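Local coordinates for SCARECROW-LIKE protein 7 (Oryza sativa Japonica Group, PDB 5HYZ), which probably acts as a transcription factor in plant development and abiotic stress resistance, binding DNA in vitro, and is represented here by its homodimeric GRAS domain, at residues L259-Y262 and R263-E267; E284-M287 and F288-I292; M273-S277 and P278-R282. All coordinates share one frame; numbering follows the deposited sequence.

In the fold
Three local contacts along a helical hairpin in the predicted PFYRE region of the GRAS domain illustrate how such contacts shape the surfaces by which a helix pair packs. From the N terminus, interaction 1 comes first, within helix 251-272. Interaction 3 follows, where the loop 273-277 ends and helix 278-296 begins. Interaction 2 lies further along that second helix. They run in series, neither nested nor crossed, their centres about 12 to 16 Å apart; the only loop among them is the short connection capped at interaction 3. Interactions 1 and 2 touch where Tyr262 and Phe266 pack against Phe288, Arg291 and Ile292. The hairpin packs on helices 39-57 and 74-86 and, at interaction 1, on strand 366-374.

Interaction 1 of 3, residues L259-Y262 and R263-E267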
loop_
_atom_site.group_PDB
_atom_site.type_symbol
_atom_site.label_atom_id
_atom_site.label_comp_id
_atom_site.label_asym_id
_atom_site.label_seq_id
_atom_site.Cartn_x
_atom_site.Cartn_y
_atom_site.Cartn_z
ATOM N N LEU A 259 -13.653 -3.046 -25.745
ATOM C CA LEU A 259 -14.813 -2.690 -24.918
ATOM C C LEU A 259 -14.890 -3.543 -23.664
ATOM O O LEU A 259 -15.127 -3.054 -22.576
ATOM C CB LEU A 259 -16.118 -2.811 -25.712
ATOM C CG LEU A 259 -17.320 -2.192 -24.996
ATOM C CD1 LEU A 259 -17.185 -0.660 -24.942
ATOM C CD2 LEU A 259 -18.574 -2.617 -25.731
ATOM N N SER A 260 -14.630 -4.838 -23.811
ATOM C CA SER A 260 -14.664 -5.714 -22.637
ATOM C C SER A 260 -13.533 -5.406 -21.616
ATOM O O SER A 260 -13.737 -5.306 -20.384
ATOM C CB SER A 260 -14.564 -7.169 -23.107
ATOM O OG SER A 260 -14.273 -7.969 -21.983
ATOM N N TYR A 261 -12.331 -5.230 -22.155
ATOM C CA TYR A 261 -11.173 -4.849 -21.340
ATOM C C TYR A 261 -11.387 -3.526 -20.558
ATOM O O TYR A 261 -11.232 -3.428 -19.310
ATOM C CB TYR A 261 -9.967 -4.763 -22.268
ATOM C CG TYR A 261 -8.709 -4.223 -21.644
ATOM C CD1 TYR A 261 -7.926 -4.979 -20.742
ATOM C CD2 TYR A 261 -8.282 -2.979 -21.977
ATOM C CE1 TYR A 261 -6.773 -4.407 -20.187
ATOM C CE2 TYR A 261 -7.133 -2.444 -21.450
ATOM C CZ TYR A 261 -6.402 -3.151 -20.565
ATOM O OH TYR A 261 -5.287 -2.463 -20.128
ATOM N N TYR A 262 -11.765 -2.478 -21.288
ATOM C CA TYR A 262 -11.965 -1.193 -20.626
ATOM C C TYR A 262 -13.194 -1.213 -19.704
ATOM O O TYR A 262 -13.231 -0.485 -18.720
ATOM C CB TYR A 262 -12.036 -0.060 -21.686
ATOM C CG TYR A 262 -10.627 0.328 -22.095
ATOM C CD1 TYR A 262 -9.803 1.030 -21.215
ATOM C CD2 TYR A 262 -10.088 -0.093 -23.320
ATOM C CE1 TYR A 262 -8.493 1.310 -21.551
ATOM C CE2 TYR A 262 -8.817 0.212 -23.668
ATOM C CZ TYR A 262 -8.010 0.912 -22.757
ATOM O OH TYR A 262 -6.708 1.186 -23.062
ATOM N N ARG A 263 -14.187 -2.049 -19.990
ATOM C CA ARG A 263 -15.309 -2.170 -19.043
ATOM C C ARG A 263 -14.796 -2.606 -17.670
ATOM O O ARG A 263 -15.128 -1.999 -16.647
ATOM C CB ARG A 263 -16.358 -3.179 -19.536
ATOM C CG ARG A 263 -17.625 -3.154 -18.664
ATOM C CD ARG A 263 -18.558 -4.336 -18.874
ATOM N NE ARG A 263 -17.982 -5.587 -18.386
ATOM C CZ ARG A 263 -18.586 -6.777 -18.452
ATOM N NH1 ARG A 263 -19.812 -6.900 -18.980
ATOM N NH2 ARG A 263 -17.957 -7.852 -17.983
ATOM N N SER A 264 -13.928 -3.620 -17.657
ATOM C CA SER A 264 -13.330 -4.028 -16.363
ATOM C C SER A 264 -12.525 -2.905 -15.705
ATOM O O SER A 264 -12.705 -2.651 -14.492
ATOM C CB SER A 264 -12.440 -5.279 -16.543
ATOM O OG SER A 264 -13.181 -6.278 -17.197
ATOM N N LEU A 265 -11.647 -2.222 -16.465
ATOM C CA LEU A 265 -10.898 -1.093 -15.889
ATOM C C LEU A 265 -11.809 0.011 -15.297
ATOM O O LEU A 265 -11.574 0.543 -14.176
ATOM C CB LEU A 265 -9.979 -0.417 -16.915
ATOM C CG LEU A 265 -8.726 -1.217 -17.280
ATOM C CD1 LEU A 265 -8.014 -0.544 -18.429
ATOM C CD2 LEU A 265 -7.825 -1.315 -16.031
ATOM N N PHE A 266 -12.827 0.394 -16.075
ATOM C CA PHE A 266 -13.758 1.452 -15.625
ATOM C C PHE A 266 -14.481 1.036 -14.358
ATOM O O PHE A 266 -14.649 1.869 -13.452
ATOM C CB PHE A 266 -14.779 1.809 -16.737
ATOM C CG PHE A 266 -14.251 2.841 -17.718
ATOM C CD1 PHE A 266 -13.131 2.572 -18.503
ATOM C CD2 PHE A 266 -14.878 4.077 -17.860
ATOM C CE1 PHE A 266 -12.635 3.517 -19.393
ATOM C CE2 PHE A 266 -14.400 5.026 -18.747
ATOM C CZ PHE A 266 -13.293 4.756 -19.521
ATOM N N GLU A 267 -14.921 -0.224 -14.297
ATOM C CA GLU A 267 -15.577 -0.730 -13.092
ATOM C C GLU A 267 -14.644 -0.709 -11.858
ATOM O O GLU A 267 -15.060 -0.323 -10.744
ATOM C CB GLU A 267 -16.101 -2.126 -13.307
ATOM C CG GLU A 267 -17.340 -2.202 -14.168
ATOM C CD GLU A 267 -17.768 -3.634 -14.465
ATOM O OE1 GLU A 267 -17.323 -4.539 -13.701
ATOM O OE2 GLU A 267 -18.538 -3.869 -15.455
#
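In the middle of helix 251-272, within the GRAS domain, Tyr261 and Tyr262 both lean on Leu265, a case of side chains three and four residues apart joining over one turn of helix. The Leu265 CD1 methyl does the touching: it lies 3.7 Å from Tyr261 CE2 and equally 3.7 Å from Tyr262 CE1, while Leu265 CG sits over one face of the Tyr261 ring. Tyr262 and Leu265 run alongside each other in the same direction, whereas Tyr261 comes across the leucine at a slant. The two tyrosines reach it by different first torsions. Tyr261 has CG opposite its own backbone N (chi1 173°), and Tyr262 has CG opposite its carbonyl carbon (chi1 -81°). Their rings meet edge to face, with Tyr261 CD2 3.6 Å above the Tyr262 ring plane and displaced toward the rim.

One turn on, Phe266 adds a third ring, its CE1 4.2 Å from Tyr262 CD1. Its CD1 edge also approaches the backbone carbonyl one turn earlier, with Tyr262 O near the ring plane, 3.1 Å from Phe266 CD1. That oxygen already accepts the nearly straight bond from Phe266 N at 2.8 Å, one of the regular i to i+4 bonds that carry the helix. On the polar flank, Arg263 NE and Glu267 OE2 are 3.4 Å apart, a salt bridge held by charge rather than by a directed N-H, because the oxygen stands off the plane of the guanidinium; the other carboxylate oxygen, Glu267 OE1, is hydrogen-bonded to Trp363 NE1.

Several elements surround the turn. Tyr262, Leu265 and Phe266 meet helix 278-296, Tyr261 and Ser264 rest on strand 366-374, and Leu259 packs against helices 3-16 and 39-57, placing the contact between the N-terminal helices and the sheet.

Interaction 2 of 3, residues E284-M287 and F288-I292; sequences ERWM and FGERI
A pi-type turn widens helix 278-296 of the GRAS domain where Glu284 and Gly289 meet: Gly289 N donates to Glu284 O at 2.7 Å, five residues back, although the N-H points at it at only 131°. The next such bond, from Glu290 N to Arg285 O, is weak. Regular i to i+4 bonding returns with Arg291 N to Met287 O, and the example shows how a helix can take in one wide turn and carry on. Gly289, having no side chain, lets Arg285 O come to 3.3 Å from its CA.

At the end of the wide turn, selenomethionine Met287 lies alongside Arg291, one turn further on, both pointing the same way. A chi1 of -177° carries Met287 CG away from its backbone N and over the centre of the guanidinium face, 3.6 Å from Arg291 CZ. The NH1 of Arg291 also makes a weak hydrogen bond with Tyr242 OH. On another flank, Trp286 CE3 is 4.2 Å from Glu290 CG, and Arg285 NE lies over one face of the indole, 3.3 Å above its plane and displaced toward the rim. Glu284 turns its carboxylate elsewhere, forming salt bridges with Arg280 and Arg42. Met287 also makes a Met-aromatic contact with its neighbour, its SE lying 5.2 Å from the centroid of the Phe288 ring and 50° off its normal.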
loop_
_atom_site.group_PDB
_atom_site.type_symbol
_atom_site.label_atom_id
_atom_site.label_comp_id
_atom_site.label_asym_id
_atom_site.label_seq_id
_atom_site.Cartn_x
_atom_site.Cartn_y
_atom_site.Cartn_z
ATOM N N GLU A 284 -9.860 8.578 -16.850
ATOM C CA GLU A 284 -10.804 8.073 -17.841
ATOM C C GLU A 284 -10.667 8.772 -19.207
ATOM O O GLU A 284 -10.730 8.132 -20.254
ATOM C CB GLU A 284 -12.223 8.178 -17.285
ATOM C CG GLU A 284 -12.484 7.142 -16.144
ATOM C CD GLU A 284 -13.718 7.437 -15.343
ATOM O OE1 GLU A 284 -14.216 8.574 -15.461
ATOM O OE2 GLU A 284 -14.199 6.553 -14.601
ATOM N N ARG A 285 -10.411 10.070 -19.213
ATOM C CA ARG A 285 -10.321 10.812 -20.472
ATOM C C ARG A 285 -8.936 10.828 -21.109
ATOM O O ARG A 285 -8.783 10.511 -22.292
ATOM C CB ARG A 285 -10.802 12.245 -20.228
ATOM C CG ARG A 285 -10.596 13.138 -21.410
ATOM C CD ARG A 285 -11.078 14.530 -21.117
ATOM N NE ARG A 285 -10.972 15.347 -22.334
ATOM C CZ ARG A 285 -11.281 16.645 -22.408
ATOM N NH1 ARG A 285 -11.732 17.283 -21.335
ATOM N NH2 ARG A 285 -11.148 17.300 -23.556
ATOM N N TRP A 286 -7.910 11.183 -20.328
ATOM C CA TRP A 286 -6.582 11.420 -20.853
ATOM C C TRP A 286 -5.735 10.185 -20.918
ATOM O O TRP A 286 -4.772 10.144 -21.673
ATOM C CB TRP A 286 -5.872 12.499 -20.009
ATOM C CG TRP A 286 -6.552 13.791 -20.225
ATOM C CD1 TRP A 286 -7.302 14.515 -19.325
ATOM C CD2 TRP A 286 -6.638 14.480 -21.473
ATOM N NE1 TRP A 286 -7.803 15.640 -19.940
ATOM C CE2 TRP A 286 -7.414 15.639 -21.258
ATOM C CE3 TRP A 286 -6.115 14.237 -22.756
ATOM C CZ2 TRP A 286 -7.684 16.562 -22.284
ATOM C CZ3 TRP A 286 -6.381 15.152 -23.780
ATOM C CH2 TRP A 286 -7.159 16.303 -23.534
HETATM N N MSE A 287 -6.069 9.169 -20.138
HETATM C CA MSE A 287 -5.295 7.940 -20.270
HETATM C C MSE A 287 -6.141 6.920 -21.031
HETATM O O MSE A 287 -5.802 6.592 -22.166
HETATM C CB MSE A 287 -4.857 7.406 -18.908
HETATM C CG MSE A 287 -3.982 6.175 -19.045
HETATM SE SE MSE A 287 -3.356 5.615 -17.242
HETATM C CE MSE A 287 -1.540 6.462 -17.291
ATOM N N PHE A 288 -7.260 6.487 -20.454
ATOM C CA PHE A 288 -8.057 5.449 -21.094
ATOM C C PHE A 288 -8.714 5.954 -22.389
ATOM O O PHE A 288 -8.662 5.276 -23.430
ATOM C CB PHE A 288 -9.128 4.916 -20.152
ATOM C CG PHE A 288 -8.585 4.248 -18.896
ATOM C CD1 PHE A 288 -7.290 3.781 -18.836
ATOM C CD2 PHE A 288 -9.408 4.069 -17.818
ATOM C CE1 PHE A 288 -6.822 3.168 -17.680
ATOM C CE2 PHE A 288 -8.954 3.436 -16.667
ATOM C CZ PHE A 288 -7.677 2.994 -16.610
ATOM N N GLY A 289 -9.315 7.135 -22.347
ATOM C CA GLY A 289 -9.999 7.668 -23.535
ATOM C C GLY A 289 -9.104 7.836 -24.742
ATOM O O GLY A 289 -9.472 7.506 -25.889
ATOM N N GLU A 290 -7.889 8.330 -24.510
ATOM C CA GLU A 290 -6.921 8.425 -25.600
ATOM C C GLU A 290 -6.530 7.045 -26.156
ATOM O O GLU A 290 -6.385 6.869 -27.367
ATOM C CB GLU A 290 -5.658 9.157 -25.139
ATOM C CG GLU A 290 -5.941 10.629 -24.865
ATOM C CD GLU A 290 -6.266 11.349 -26.166
ATOM O OE1 GLU A 290 -5.321 11.549 -26.955
ATOM O OE2 GLU A 290 -7.465 11.616 -26.420
ATOM N N ARG A 291 -6.339 6.066 -25.268
ATOM C CA ARG A 291 -6.006 4.713 -25.733
ATOM C C ARG A 291 -7.130 4.123 -26.570
ATOM O O ARG A 291 -6.897 3.453 -27.599
ATOM C CB ARG A 291 -5.702 3.803 -24.541
ATOM C CG ARG A 291 -4.348 4.196 -23.911
ATOM C CD ARG A 291 -4.140 3.532 -22.547
ATOM N NE ARG A 291 -2.875 4.017 -21.956
ATOM C CZ ARG A 291 -2.342 3.545 -20.834
ATOM N NH1 ARG A 291 -2.963 2.588 -20.152
ATOM N NH2 ARG A 291 -1.197 4.059 -20.390
ATOM N N ILE A 292 -8.345 4.374 -26.122
ATOM C CA ILE A 292 -9.541 3.923 -26.856
ATOM C C ILE A 292 -9.549 4.571 -28.255
ATOM O O ILE A 292 -9.776 3.900 -29.257
ATOM C CB ILE A 292 -10.804 4.258 -26.037
ATOM C CG1 ILE A 292 -10.885 3.327 -24.801
ATOM C CG2 ILE A 292 -12.106 4.056 -26.839
ATOM C CD1 ILE A 292 -11.820 3.886 -23.699
#

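Interaction 3 of 3, residues M273-S277 and P278-R282; sequences MTRDS and PERVR
Ser277 is the N-cap of helix 278-296, and its OG takes the N-H of Arg280 at 3.0 Å in a nearly straight capping bond. The serine's first torsion (chi1 164°) swings OG round beside its carbonyl carbon, turning the oxygen to the helix start. The tightly packed part lies beside this cap, where selenomethionine Met273 comes slantwise across the extended Arg280 chain: its CE touches Arg280 CG at 3.4 Å and its SE is 3.8 Å from Arg280 CB.

The solvent side is looser. There the type I beta turn Thr274 to Ser277 carries the exposed Thr274, Arg275 and Asp276, and the bond from Arg280 NH1 to Thr274 O is weak. The guanidinium of Arg280 has firmer partners beyond the turn, in salt bridges with Glu284 and Asp270. Arg275 NE pairs with the same Asp270 OD1, so one carboxylate gathers two arginines whose planes stand 80° apart. At the surface the turn is tied by its own side chains, Thr274 OG1 donating to Asp276 OD1 at 2.8 Å, on the anti side and 33° out of the carboxylate plane.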
loop_
_atom_site.group_PDB
_atom_site.type_symbol
_atom_site.label_atom_id
_atom_site.label_comp_id
_atom_site.label_asym_id
_atom_site.label_seq_id
_atom_site.Cartn_x
_atom_site.Cartn_y
_atom_site.Cartn_z
HETATM N N MSE A 273 -13.093 5.162 -6.401
HETATM C CA MSE A 273 -13.157 6.615 -6.314
HETATM C C MSE A 273 -14.595 7.129 -6.410
HETATM O O MSE A 273 -15.480 6.423 -6.890
HETATM C CB MSE A 273 -12.299 7.233 -7.414
HETATM C CG MSE A 273 -10.816 6.871 -7.318
HETATM SE SE MSE A 273 -9.875 7.389 -8.966
HETATM C CE MSE A 273 -10.938 6.326 -10.134
ATOM N N THR A 274 -14.842 8.357 -5.958
ATOM C CA THR A 274 -16.197 8.926 -6.037
ATOM C C THR A 274 -16.588 9.241 -7.486
ATOM O O THR A 274 -15.715 9.529 -8.318
ATOM C CB THR A 274 -16.322 10.237 -5.234
ATOM O OG1 THR A 274 -15.423 11.198 -5.793
ATOM C CG2 THR A 274 -15.947 10.026 -3.779
ATOM N N ARG A 275 -17.897 9.224 -7.754
ATOM C CA ARG A 275 -18.477 9.625 -9.044
ATOM C C ARG A 275 -18.134 11.058 -9.474
ATOM O O ARG A 275 -18.146 11.363 -10.656
ATOM C CB ARG A 275 -20.001 9.464 -8.996
ATOM C CG ARG A 275 -20.511 8.034 -8.920
ATOM C CD ARG A 275 -20.427 7.379 -10.296
ATOM N NE ARG A 275 -20.614 5.931 -10.228
ATOM C CZ ARG A 275 -21.774 5.298 -10.369
ATOM N NH1 ARG A 275 -22.884 5.982 -10.601
ATOM N NH2 ARG A 275 -21.827 3.969 -10.301
ATOM N N ASP A 276 -17.816 11.942 -8.533
ATOM C CA ASP A 276 -17.520 13.328 -8.908
ATOM C C ASP A 276 -16.020 13.661 -8.887
ATOM O O ASP A 276 -15.627 14.796 -9.141
ATOM C CB ASP A 276 -18.284 14.294 -7.991
ATOM C CG ASP A 276 -17.774 14.271 -6.558
ATOM O OD1 ASP A 276 -17.437 13.171 -6.061
ATOM O OD2 ASP A 276 -17.697 15.358 -5.930
ATOM N N SER A 277 -15.178 12.672 -8.596
ATOM C CA SER A 277 -13.726 12.902 -8.556
ATOM C C SER A 277 -13.189 13.426 -9.860
ATOM O O SER A 277 -13.302 12.758 -10.871
ATOM C CB SER A 277 -12.963 11.612 -8.203
ATOM O OG SER A 277 -11.587 11.791 -8.534
ATOM N N PRO A 278 -12.564 14.611 -9.844
ATOM C CA PRO A 278 -11.898 15.138 -11.036
ATOM C C PRO A 278 -10.697 14.287 -11.484
ATOM O O PRO A 278 -10.429 14.178 -12.697
ATOM C CB PRO A 278 -11.431 16.539 -10.591
ATOM C CG PRO A 278 -11.420 16.496 -9.116
ATOM C CD PRO A 278 -12.521 15.562 -8.721
ATOM N N GLU A 279 -9.989 13.714 -10.507
ATOM C CA GLU A 279 -8.821 12.871 -10.759
ATOM C C GLU A 279 -9.244 11.640 -11.574
ATOM O O GLU A 279 -8.558 11.214 -12.532
ATOM C CB GLU A 279 -8.176 12.437 -9.433
ATOM C CG GLU A 279 -7.417 13.548 -8.697
ATOM C CD GLU A 279 -8.320 14.600 -8.019
ATOM O OE1 GLU A 279 -9.452 14.269 -7.567
ATOM O OE2 GLU A 279 -7.874 15.774 -7.940
ATOM N N ARG A 280 -10.372 11.086 -11.163
ATOM C CA ARG A 280 -10.955 9.949 -11.854
ATOM C C ARG A 280 -11.256 10.259 -13.328
ATOM O O ARG A 280 -10.910 9.481 -14.219
ATOM C CB ARG A 280 -12.201 9.520 -11.149
ATOM C CG ARG A 280 -12.956 8.475 -11.901
ATOM C CD ARG A 280 -14.109 8.015 -11.110
ATOM N NE ARG A 280 -14.931 7.108 -11.877
ATOM C CZ ARG A 280 -16.013 6.519 -11.394
ATOM N NH1 ARG A 280 -16.395 6.757 -10.142
ATOM N NH2 ARG A 280 -16.716 5.697 -12.157
ATOM N N VAL A 281 -11.855 11.425 -13.588
ATOM C CA VAL A 281 -12.150 11.825 -14.967
ATOM C C VAL A 281 -10.887 12.035 -15.760
ATOM O O VAL A 281 -10.834 11.703 -16.943
ATOM C CB VAL A 281 -13.005 13.122 -15.018
ATOM C CG1 VAL A 281 -13.396 13.420 -16.445
ATOM C CG2 VAL A 281 -14.201 12.945 -14.228
ATOM N N ARG A 282 -9.856 12.580 -15.131
ATOM C CA ARG A 282 -8.610 12.763 -15.827
ATOM C C ARG A 282 -8.121 11.393 -16.322
ATOM O O ARG A 282 -7.694 11.260 -17.451
ATOM C CB ARG A 282 -7.538 13.419 -14.935
ATOM C CG ARG A 282 -6.256 13.764 -15.700
ATOM C CD ARG A 282 -5.207 14.467 -14.826
ATOM N NE ARG A 282 -5.788 15.649 -14.193
ATOM C CZ ARG A 282 -6.186 15.712 -12.923
ATOM N NH1 ARG A 282 -6.044 14.655 -12.133
ATOM N NH2 ARG A 282 -6.713 16.833 -12.433
HETATM O O HOH W 1 -17.735 5.719 -7.486
#